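Local coordinates for protein hypothetical methylmalonyl-CoA decarboxylase alpha subunit (Sulfolobus tokodaii, PDB 1X0U) that belongs to the carboxyl transferase family of the ClpP/crotonase clan and assembles into a complex of six protein chains, at residues A[278-283]-A[291-296]; A[330-335]-A[415-420]; A[304-309]-A[314-319]; A[266-271]-A[321-326]. All coordinates share one frame; numbering follows the deposited sequence.

Contact 1: residues A[278-283]-A[291-296]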
# COMPACT_ATOMS: atom_id res chain seq x y z
N GLU A 278 -6.97 -12.87 -47.51
CA GLU A 278 -8.20 -12.25 -48.01
C GLU A 278 -9.00 -13.14 -48.94
O GLU A 278 -10.15 -12.83 -49.27
CB GLU A 278 -7.88 -10.93 -48.73
CG GLU A 278 -7.34 -11.10 -50.15
CD GLU A 278 -5.95 -11.68 -50.16
OE1 GLU A 278 -5.60 -12.37 -51.14
OE2 GLU A 278 -5.19 -11.42 -49.19
N GLN A 279 -8.41 -14.25 -49.37
CA GLN A 279 -9.09 -15.18 -50.27
C GLN A 279 -10.01 -16.15 -49.54
O GLN A 279 -10.90 -16.73 -50.15
CB GLN A 279 -8.06 -15.97 -51.08
CG GLN A 279 -7.15 -15.08 -51.91
CD GLN A 279 -7.93 -14.13 -52.80
OE1 GLN A 279 -7.41 -13.11 -53.24
NE2 GLN A 279 -9.19 -14.47 -53.06
N ILE A 280 -9.81 -16.32 -48.24
CA ILE A 280 -10.60 -17.24 -47.44
C ILE A 280 -12.05 -16.83 -47.20
O ILE A 280 -12.96 -17.65 -47.34
CB ILE A 280 -9.94 -17.47 -46.07
CG1 ILE A 280 -8.50 -17.95 -46.27
CG2 ILE A 280 -10.73 -18.49 -45.27
CD1 ILE A 280 -7.67 -17.99 -45.00
N VAL A 281 -12.28 -15.58 -46.83
CA VAL A 281 -13.63 -15.12 -46.54
C VAL A 281 -14.54 -15.08 -47.76
O VAL A 281 -14.30 -14.34 -48.71
CB VAL A 281 -13.61 -13.74 -45.87
CG1 VAL A 281 -15.03 -13.30 -45.52
CG2 VAL A 281 -12.74 -13.79 -44.63
N PRO A 282 -15.61 -15.89 -47.75
CA PRO A 282 -16.59 -15.97 -48.84
C PRO A 282 -17.20 -14.62 -49.20
O PRO A 282 -17.05 -13.64 -48.46
CB PRO A 282 -17.64 -16.94 -48.30
CG PRO A 282 -16.86 -17.79 -47.34
CD PRO A 282 -16.00 -16.78 -46.64
N ASN A 283 -17.89 -14.58 -50.34
CA ASN A 283 -18.56 -13.38 -50.80
C ASN A 283 -19.79 -13.17 -49.94
O ASN A 283 -20.09 -12.05 -49.51
CB ASN A 283 -18.98 -13.54 -52.26
CG ASN A 283 -19.80 -12.36 -52.77
OD1 ASN A 283 -20.80 -11.97 -52.15
ND2 ASN A 283 -19.39 -11.79 -53.90
N MET A 291 -11.94 -20.70 -40.22
CA MET A 291 -11.39 -19.64 -39.38
C MET A 291 -10.00 -20.01 -38.88
O MET A 291 -9.14 -19.13 -38.66
CB MET A 291 -12.32 -19.35 -38.20
CG MET A 291 -11.79 -18.31 -37.18
SD MET A 291 -11.55 -16.62 -37.83
CE MET A 291 -9.80 -16.46 -37.69
N ARG A 292 -9.76 -21.30 -38.70
CA ARG A 292 -8.46 -21.76 -38.21
C ARG A 292 -7.38 -21.44 -39.23
O ARG A 292 -6.21 -21.28 -38.88
CB ARG A 292 -8.46 -23.27 -37.96
CG ARG A 292 -9.37 -23.72 -36.84
CD ARG A 292 -9.02 -25.15 -36.41
NE ARG A 292 -9.81 -25.56 -35.25
CZ ARG A 292 -11.10 -25.85 -35.30
NH1 ARG A 292 -11.75 -25.79 -36.45
NH2 ARG A 292 -11.75 -26.18 -34.19
N GLU A 293 -7.75 -21.35 -40.50
CA GLU A 293 -6.78 -21.06 -41.53
C GLU A 293 -6.30 -19.64 -41.41
O GLU A 293 -5.15 -19.32 -41.70
CB GLU A 293 -7.37 -21.31 -42.93
CG GLU A 293 -6.36 -21.08 -44.04
CD GLU A 293 -5.10 -21.90 -43.85
OE1 GLU A 293 -4.01 -21.41 -44.20
OE2 GLU A 293 -5.20 -23.05 -43.36
N ILE A 294 -7.19 -18.77 -40.95
CA ILE A 294 -6.83 -17.37 -40.76
C ILE A 294 -5.87 -17.26 -39.58
O ILE A 294 -4.90 -16.51 -39.64
CB ILE A 294 -8.08 -16.50 -40.51
CG1 ILE A 294 -9.00 -16.55 -41.74
CG2 ILE A 294 -7.66 -15.08 -40.21
CD1 ILE A 294 -10.26 -15.70 -41.61
N ILE A 295 -6.12 -18.02 -38.51
CA ILE A 295 -5.21 -17.94 -37.37
C ILE A 295 -3.82 -18.45 -37.77
O ILE A 295 -2.83 -17.78 -37.50
CB ILE A 295 -5.71 -18.74 -36.10
CG1 ILE A 295 -5.69 -20.23 -36.37
CG2 ILE A 295 -7.13 -18.31 -35.71
CD1 ILE A 295 -6.26 -21.06 -35.21
N TYR A 296 -3.74 -19.62 -38.43
CA TYR A 296 -2.42 -20.15 -38.81
C TYR A 296 -1.66 -19.13 -39.65
O TYR A 296 -0.44 -19.00 -39.52
CB TYR A 296 -2.53 -21.46 -39.62
CG TYR A 296 -3.37 -22.55 -38.99
CD1 TYR A 296 -3.38 -22.74 -37.61
CD2 TYR A 296 -4.15 -23.39 -39.78
CE1 TYR A 296 -4.15 -23.74 -37.02
CE2 TYR A 296 -4.93 -24.40 -39.20
CZ TYR A 296 -4.92 -24.57 -37.83
OH TYR A 296 -5.69 -25.55 -37.25
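Ile280 drives its CD1 into the groove between two consecutive residues of helix 291-298, meeting Glu293 CG at 3.5 Å and Ile294 CG1 at 3.8 Å. Its side chain stands at about a right angle to that of Glu293 and runs at a slant past that of Ile294. The reach comes from an extended chain: CG1 lies anti to the carbonyl carbon (chi1 -56°) and CD1 continues straight on (chi2 171°), so the methyl lies at the far end of the branch. Glu293 offers carbon alone here. The chain bends beyond CG (chi2 55°), which turns the carboxylate away from Ile280, and Glu293 OE1 makes a long, weak ion pair with Lys297. Ile294 has a second partner, its CD1 lying a looser 4.3 Å from Val281 CG2.

The two segments belong to the short helix 277-280, with the turn that follows it, and to the next helix of the chain. Val281 and Ile294 both go on to Val406 in strand 401-406, which places the pair over the second beta-sheet of this crotonase-type chain. Farther out, Glu278 packs on Val8 of a second subunit. With methyl and methylene groups doing all the touching, the join of the two segments depends on shape and the burial of carbon, while the carboxylate of Glu293 is turned away from it.

Contact 2: residues A[330-335]-A[415-420]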
# COMPACT_ATOMS: atom_id res chain seq x y z
N VAL A 330 -9.31 -15.71 -29.38
CA VAL A 330 -10.71 -16.07 -29.27
C VAL A 330 -11.26 -15.74 -30.65
O VAL A 330 -11.20 -14.59 -31.10
CB VAL A 330 -11.43 -15.21 -28.21
CG1 VAL A 330 -12.88 -15.64 -28.08
CG2 VAL A 330 -10.72 -15.35 -26.88
N ALA A 331 -11.77 -16.75 -31.34
CA ALA A 331 -12.27 -16.54 -32.69
C ALA A 331 -13.50 -17.38 -32.99
O ALA A 331 -13.50 -18.58 -32.78
CB ALA A 331 -11.16 -16.85 -33.68
N ASN A 332 -14.55 -16.74 -33.50
CA ASN A 332 -15.79 -17.44 -33.83
C ASN A 332 -15.54 -18.41 -34.98
O ASN A 332 -14.78 -18.12 -35.90
CB ASN A 332 -16.87 -16.44 -34.22
CG ASN A 332 -17.08 -15.39 -33.15
OD1 ASN A 332 -17.51 -15.69 -32.03
ND2 ASN A 332 -16.76 -14.14 -33.47
N ASN A 333 -16.17 -19.57 -34.90
CA ASN A 333 -16.00 -20.61 -35.92
C ASN A 333 -17.26 -20.71 -36.76
O ASN A 333 -18.30 -21.15 -36.28
CB ASN A 333 -15.70 -21.96 -35.25
CG ASN A 333 -15.38 -23.06 -36.25
OD1 ASN A 333 -15.18 -24.22 -35.88
ND2 ASN A 333 -15.33 -22.70 -37.52
N PRO A 334 -17.18 -20.29 -38.03
CA PRO A 334 -18.30 -20.31 -38.97
C PRO A 334 -18.80 -21.73 -39.25
O PRO A 334 -19.98 -21.96 -39.50
CB PRO A 334 -17.72 -19.67 -40.23
CG PRO A 334 -16.59 -18.83 -39.73
CD PRO A 334 -15.98 -19.70 -38.66
N GLU A 335 -17.88 -22.68 -39.20
CA GLU A 335 -18.17 -24.09 -39.46
C GLU A 335 -19.07 -24.80 -38.44
O GLU A 335 -19.55 -25.89 -38.71
CB GLU A 335 -16.86 -24.85 -39.62
CG GLU A 335 -16.08 -24.41 -40.84
CD GLU A 335 -14.68 -24.99 -40.89
OE1 GLU A 335 -14.07 -24.93 -41.97
OE2 GLU A 335 -14.20 -25.49 -39.84
N ILE A 415 -20.80 -7.29 -29.13
CA ILE A 415 -20.33 -6.73 -27.87
C ILE A 415 -19.52 -7.75 -27.10
O ILE A 415 -18.47 -7.43 -26.54
CB ILE A 415 -21.53 -6.29 -26.99
CG1 ILE A 415 -22.43 -5.36 -27.79
CG2 ILE A 415 -21.03 -5.59 -25.71
CD1 ILE A 415 -23.75 -5.07 -27.13
N ALA A 416 -19.99 -9.00 -27.11
CA ALA A 416 -19.31 -10.07 -26.38
C ALA A 416 -17.96 -10.47 -26.95
O ALA A 416 -17.21 -11.21 -26.31
CB ALA A 416 -20.23 -11.30 -26.30
N MET A 417 -17.62 -9.98 -28.14
CA MET A 417 -16.32 -10.35 -28.69
C MET A 417 -15.26 -9.31 -28.34
O MET A 417 -14.10 -9.46 -28.71
CB MET A 417 -16.41 -10.54 -30.21
CG MET A 417 -17.13 -11.83 -30.64
SD MET A 417 -16.42 -13.30 -29.86
CE MET A 417 -14.86 -13.46 -30.76
N SER A 418 -15.69 -8.28 -27.61
CA SER A 418 -14.85 -7.17 -27.13
C SER A 418 -14.86 -5.92 -28.00
O SER A 418 -14.23 -5.88 -29.07
CB SER A 418 -13.39 -7.60 -26.92
OG SER A 418 -12.60 -6.49 -26.49
N ILE A 419 -15.56 -4.89 -27.53
CA ILE A 419 -15.65 -3.62 -28.24
C ILE A 419 -15.06 -2.53 -27.36
O ILE A 419 -14.93 -2.72 -26.15
CB ILE A 419 -17.11 -3.27 -28.58
CG1 ILE A 419 -17.94 -3.15 -27.30
CG2 ILE A 419 -17.69 -4.32 -29.51
CD1 ILE A 419 -19.38 -2.69 -27.54
N LYS A 420 -14.69 -1.40 -27.95
CA LYS A 420 -14.09 -0.32 -27.18
C LYS A 420 -14.79 0.00 -25.86
O LYS A 420 -14.14 0.08 -24.82
CB LYS A 420 -13.99 0.95 -28.03
CG LYS A 420 -12.86 0.92 -29.06
CD LYS A 420 -12.87 2.22 -29.87
CE LYS A 420 -11.57 2.40 -30.63
NZ LYS A 420 -11.56 3.70 -31.36
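Met417 overlaps the end of the Asn332 side chain with its thioether, the two approaching from opposite directions. Asn332 CG lies 3.8 Å from Met417 CE and 4.0 Å from Met417 SD, so methyl and sulfur share the amide between them. Met417 CG is nearly level with the amide plane, whereas CE rises well out of it; the methionine therefore curls round the amide and does not lie flat on it. Two successive bends make that curl, at chi2 (-54°) and chi3 (-73°), and they bring CE back towards strand 325-332. There the methyl meets Val330 CG1 at 4.0 Å and Val330 O at 3.8 Å.

The setting is the parallel part of a crotonase-type sheet. Val330 is hydrogen-bonded through its backbone to Ile364 and Leu366 of strand 363-369, and Met417 follows helix 411-416 just where the chain leaves it. Ser418 has positive phi, and its N is bonded to Ile415 O at 3.1 Å, which closes the last turn before the chain breaks away. Ser365 OG hydrogen-bonds to Met417 O, which helps to hold the backbone that carries the thioether. Val367 touches both Asn332 and Met417, Met390 of helix 383-396 packs on Met417, and Thr369 lies against Asn332. Ile415, two residues before Met417, packs on Tyr150 of a third subunit.

Contact 3: residues A[304-309]-A[314-319]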
# COMPACT_ATOMS: atom_id res chain seq x y z
N PHE A 304 -0.56 -23.36 -33.23
CA PHE A 304 -1.68 -22.99 -32.37
C PHE A 304 -2.02 -24.15 -31.43
O PHE A 304 -2.37 -25.24 -31.88
CB PHE A 304 -2.88 -22.64 -33.26
CG PHE A 304 -4.12 -22.25 -32.50
CD1 PHE A 304 -4.11 -21.18 -31.61
CD2 PHE A 304 -5.33 -22.90 -32.74
CE1 PHE A 304 -5.27 -20.77 -30.97
CE2 PHE A 304 -6.50 -22.50 -32.11
CZ PHE A 304 -6.48 -21.43 -31.23
N LEU A 305 -1.90 -23.90 -30.12
CA LEU A 305 -2.22 -24.92 -29.12
C LEU A 305 -3.67 -24.62 -28.76
O LEU A 305 -3.97 -23.68 -28.01
CB LEU A 305 -1.31 -24.78 -27.89
CG LEU A 305 -1.35 -25.94 -26.88
CD1 LEU A 305 -0.46 -25.65 -25.69
CD2 LEU A 305 -2.75 -26.15 -26.40
N GLU A 306 -4.58 -25.43 -29.31
CA GLU A 306 -5.99 -25.20 -29.08
C GLU A 306 -6.58 -25.80 -27.82
O GLU A 306 -6.50 -27.01 -27.58
CB GLU A 306 -6.80 -25.68 -30.30
CG GLU A 306 -8.24 -25.20 -30.26
CD GLU A 306 -8.92 -25.35 -31.60
OE1 GLU A 306 -8.22 -25.46 -32.62
OE2 GLU A 306 -10.16 -25.36 -31.64
N VAL A 307 -7.19 -24.93 -27.02
CA VAL A 307 -7.82 -25.31 -25.76
C VAL A 307 -9.28 -25.68 -26.03
O VAL A 307 -9.96 -25.02 -26.83
CB VAL A 307 -7.78 -24.11 -24.76
CG1 VAL A 307 -8.48 -24.48 -23.45
CG2 VAL A 307 -6.35 -23.73 -24.49
N HIS A 308 -9.77 -26.74 -25.37
CA HIS A 308 -11.15 -27.19 -25.56
C HIS A 308 -11.46 -27.44 -27.04
O HIS A 308 -12.58 -27.19 -27.50
CB HIS A 308 -12.11 -26.14 -25.02
CG HIS A 308 -12.54 -26.37 -23.61
ND1 HIS A 308 -12.82 -25.34 -22.73
CD2 HIS A 308 -12.81 -27.51 -22.93
CE1 HIS A 308 -13.24 -25.83 -21.58
NE2 HIS A 308 -13.25 -27.15 -21.68
N LYS A 309 -10.48 -27.94 -27.77
CA LYS A 309 -10.64 -28.20 -29.20
C LYS A 309 -11.93 -28.93 -29.58
O LYS A 309 -12.63 -28.52 -30.50
CB LYS A 309 -9.43 -28.97 -29.74
CG LYS A 309 -9.38 -29.03 -31.26
CD LYS A 309 -8.08 -29.68 -31.74
CE LYS A 309 -8.06 -29.79 -33.27
NZ LYS A 309 -6.75 -30.31 -33.77
N ASN A 314 -18.04 -24.22 -31.59
CA ASN A 314 -18.86 -23.04 -31.77
C ASN A 314 -17.90 -21.82 -31.83
O ASN A 314 -18.09 -20.90 -32.61
CB ASN A 314 -19.80 -23.04 -30.53
CG ASN A 314 -20.71 -21.85 -30.47
OD1 ASN A 314 -20.27 -20.71 -30.56
ND2 ASN A 314 -21.98 -22.11 -30.27
N ILE A 315 -16.86 -21.83 -30.98
CA ILE A 315 -15.85 -20.77 -30.98
C ILE A 315 -14.49 -21.41 -30.76
O ILE A 315 -14.40 -22.50 -30.21
CB ILE A 315 -16.07 -19.67 -29.88
CG1 ILE A 315 -15.50 -20.11 -28.54
CG2 ILE A 315 -17.55 -19.37 -29.74
CD1 ILE A 315 -16.26 -21.20 -27.86
N ILE A 316 -13.44 -20.72 -31.18
CA ILE A 316 -12.09 -21.25 -31.04
C ILE A 316 -11.25 -20.40 -30.10
O ILE A 316 -11.29 -19.16 -30.15
CB ILE A 316 -11.37 -21.29 -32.38
CG1 ILE A 316 -12.19 -22.10 -33.39
CG2 ILE A 316 -9.99 -21.89 -32.20
CD1 ILE A 316 -11.95 -21.68 -34.85
N VAL A 317 -10.49 -21.07 -29.24
CA VAL A 317 -9.62 -20.38 -28.30
C VAL A 317 -8.34 -21.18 -28.15
O VAL A 317 -8.37 -22.41 -28.16
CB VAL A 317 -10.27 -20.20 -26.89
CG1 VAL A 317 -11.54 -19.34 -26.99
CG2 VAL A 317 -10.59 -21.58 -26.26
N GLY A 318 -7.23 -20.48 -28.02
CA GLY A 318 -5.97 -21.16 -27.86
C GLY A 318 -4.81 -20.21 -27.75
O GLY A 318 -4.98 -18.98 -27.78
N PHE A 319 -3.62 -20.79 -27.63
CA PHE A 319 -2.39 -20.03 -27.50
C PHE A 319 -1.57 -20.09 -28.78
O PHE A 319 -1.67 -21.02 -29.58
CB PHE A 319 -1.54 -20.59 -26.35
CG PHE A 319 -2.21 -20.53 -25.00
CD1 PHE A 319 -2.55 -21.70 -24.33
CD2 PHE A 319 -2.49 -19.31 -24.40
CE1 PHE A 319 -3.15 -21.66 -23.07
CE2 PHE A 319 -3.09 -19.25 -23.14
CZ PHE A 319 -3.43 -20.43 -22.48
O HOH W 1 -11.15 -24.30 -29.25
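The ring of Phe304 lies against the backbone of strand 315-322, with Glu306 CA over one face, displaced toward the rim, and Ile316 CG2 at its edge, 3.5 Å from Phe304 CE2. Gly318 CA approaches Phe304 CE1 to 3.2 Å on a slanting line; having no side chain, Gly318 lets the ring settle directly on the strand. Phe304 CG is anti to the backbone N (chi1 180°), which lays the ring along its partner strand. The other ring, Phe319, receives Val307 CG2 obliquely at CE1, 4.1 Å away.

The two strands form an antiparallel beta hairpin. Leu305 and Phe319 are a hydrogen-bonded pair, with Leu305 N to Phe319 O and Phe319 N to Leu305 O both 2.9 Å. Glu306 and Gly318 follow as a non-hydrogen-bonded pair, and Val307 N still donates to Val317 O at 3.0 Å. Beyond it the strands part, and a water bridges the opening, bound to Glu306 OE2 and Val307 O, each at 2.8 Å, and weakly to Val317 N. The buried carboxylate of Glu306 is further engaged at OE1 by a salt bridge to Arg292, which probably helps to keep it ionised.

Strand 305-307 is the outermost of its sheet within the chain. Phe304 and Ile316 face helix 291-298, while Leu305, Val317 and Phe319 are covered by helices 239-252 and 343-358, Phe352 of the latter meeting the Phe319 ring.

Contact 4: residues A[266-271]-A[321-326]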
# COMPACT_ATOMS: atom_id res chain seq x y z
N THR A 266 12.73 -17.79 -32.32
CA THR A 266 12.57 -16.83 -33.40
C THR A 266 11.74 -17.42 -34.56
O THR A 266 10.91 -18.31 -34.36
CB THR A 266 13.96 -16.38 -33.91
OG1 THR A 266 14.87 -16.27 -32.80
CG2 THR A 266 13.87 -15.01 -34.59
N GLY A 267 11.98 -16.92 -35.77
CA GLY A 267 11.35 -17.45 -36.96
C GLY A 267 10.20 -16.59 -37.43
O GLY A 267 9.36 -17.03 -38.22
N ASP A 268 10.15 -15.35 -36.96
CA ASP A 268 9.10 -14.41 -37.35
C ASP A 268 9.12 -14.17 -38.85
O ASP A 268 8.25 -14.66 -39.58
CB ASP A 268 9.26 -13.09 -36.60
CG ASP A 268 9.85 -13.27 -35.22
OD1 ASP A 268 9.83 -14.40 -34.70
OD2 ASP A 268 10.34 -12.33 -34.56
N PRO A 269 10.11 -13.42 -39.32
CA PRO A 269 9.99 -11.97 -39.45
C PRO A 269 8.56 -11.50 -39.16
O PRO A 269 7.64 -12.31 -39.13
CB PRO A 269 10.34 -11.72 -40.92
CG PRO A 269 11.25 -12.84 -41.28
CD PRO A 269 10.76 -14.03 -40.50
N ALA A 270 8.40 -10.19 -38.95
CA ALA A 270 7.15 -9.65 -38.43
C ALA A 270 6.30 -9.06 -39.54
O ALA A 270 5.08 -8.93 -39.40
CB ALA A 270 7.44 -8.61 -37.36
N ASP A 271 6.94 -8.70 -40.65
CA ASP A 271 6.22 -8.25 -41.83
C ASP A 271 5.30 -9.34 -42.37
O ASP A 271 5.75 -10.32 -42.96
CB ASP A 271 7.21 -7.81 -42.92
CG ASP A 271 7.59 -6.35 -42.81
OD1 ASP A 271 6.67 -5.50 -42.70
OD2 ASP A 271 8.77 -5.95 -42.82
N ARG A 321 2.06 -17.68 -30.74
CA ARG A 321 3.00 -16.61 -30.57
C ARG A 321 2.90 -15.71 -31.77
O ARG A 321 2.65 -16.17 -32.89
CB ARG A 321 4.43 -17.15 -30.44
CG ARG A 321 4.74 -17.69 -29.06
CD ARG A 321 6.02 -18.49 -29.04
NE ARG A 321 6.16 -19.19 -27.77
CZ ARG A 321 6.38 -18.59 -26.61
NH1 ARG A 321 6.49 -17.27 -26.57
NH2 ARG A 321 6.47 -19.30 -25.49
N ILE A 322 3.08 -14.41 -31.54
CA ILE A 322 3.07 -13.43 -32.61
C ILE A 322 4.35 -12.64 -32.48
O ILE A 322 4.49 -11.81 -31.57
CB ILE A 322 1.85 -12.50 -32.53
CG1 ILE A 322 0.60 -13.28 -32.95
CG2 ILE A 322 2.07 -11.30 -33.44
CD1 ILE A 322 -0.66 -12.47 -32.99
N ALA A 323 5.30 -12.92 -33.36
CA ALA A 323 6.60 -12.27 -33.33
C ALA A 323 7.29 -12.66 -32.02
O ALA A 323 7.88 -11.82 -31.35
CB ALA A 323 6.45 -10.75 -33.42
N GLY A 324 7.18 -13.93 -31.66
CA GLY A 324 7.81 -14.41 -30.44
C GLY A 324 7.05 -14.28 -29.13
O GLY A 324 7.38 -14.98 -28.17
N ASN A 325 6.05 -13.40 -29.07
CA ASN A 325 5.28 -13.20 -27.85
C ASN A 325 3.96 -13.97 -27.82
O ASN A 325 3.25 -14.07 -28.81
CB ASN A 325 4.99 -11.72 -27.62
CG ASN A 325 6.22 -10.96 -27.16
OD1 ASN A 325 6.37 -9.78 -27.45
ND2 ASN A 325 7.10 -11.62 -26.42
N VAL A 326 3.65 -14.48 -26.64
CA VAL A 326 2.44 -15.26 -26.41
C VAL A 326 1.17 -14.44 -26.49
O VAL A 326 1.10 -13.31 -26.00
CB VAL A 326 2.49 -15.94 -25.02
CG1 VAL A 326 1.27 -16.83 -24.82
CG2 VAL A 326 3.79 -16.74 -24.87
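Asp268 lays its carboxylate against the backbone of Ala323, at the tip of the type I' beta turn, Ile322 to Asn325, that joins strands 315-322 and 325-332 as a hairpin. The meeting between the segments is van der Waals packing: Asp268 CG stands 3.9 Å from Ala323 CA, and OD2 of the same aspartate is 4.4 Å from Ala323 CB. The CB of Asp268 is directed at the turn, and chi1 of -32°, off a staggered value, sets the carboxylate beside Ala323 CA. OD1 nevertheless remains 4.1 Å from Gly324 N, too far for a bond.

The hydrogen bonds belong to the turn and its other neighbours. Ile322 N donates to Asn325 O at 2.8 Å, and the return bond from Asn325 N is weak. The amides of Ala323 and Gly324 are both taken by the carboxylate of Asp300, so these two turn amides have their acceptor there and not in Asp268.

Helix 494-505 supplies the shared packing, with Arg495 beside Asp268 and Val499 against Ala323; Arg495 NH2 also bonds to Pro269 O. On the turn's far flank Arg321 NH1 bonds to Pro262 O and donates to Gly324 O at 2.9 Å, reaching that carbonyl from 36° above its plane.

In the fold
Three of the contacts share one sheet: strand 315-322 serves contacts 3 and 4, and strand 325-332 serves contacts 2 and 4. Contacts 2 and 3, with centres 13 Å apart, are stitched together by a probable hydrogen bond of 2.7 Å from Ile316 N to Ala331 O. Contact 1 lies over this region, its centre 15 Å from that of contact 2 and 16 Å from that of contact 3. Met291 packs on Ala331, and Arg292 CG lies 3.8 Å from Ile316 CD1. Contact 4 stands apart at the hairpin tip, 20 Å between centres from contact 1, yet its two segments enclose contacts 1 and 3 in sequence.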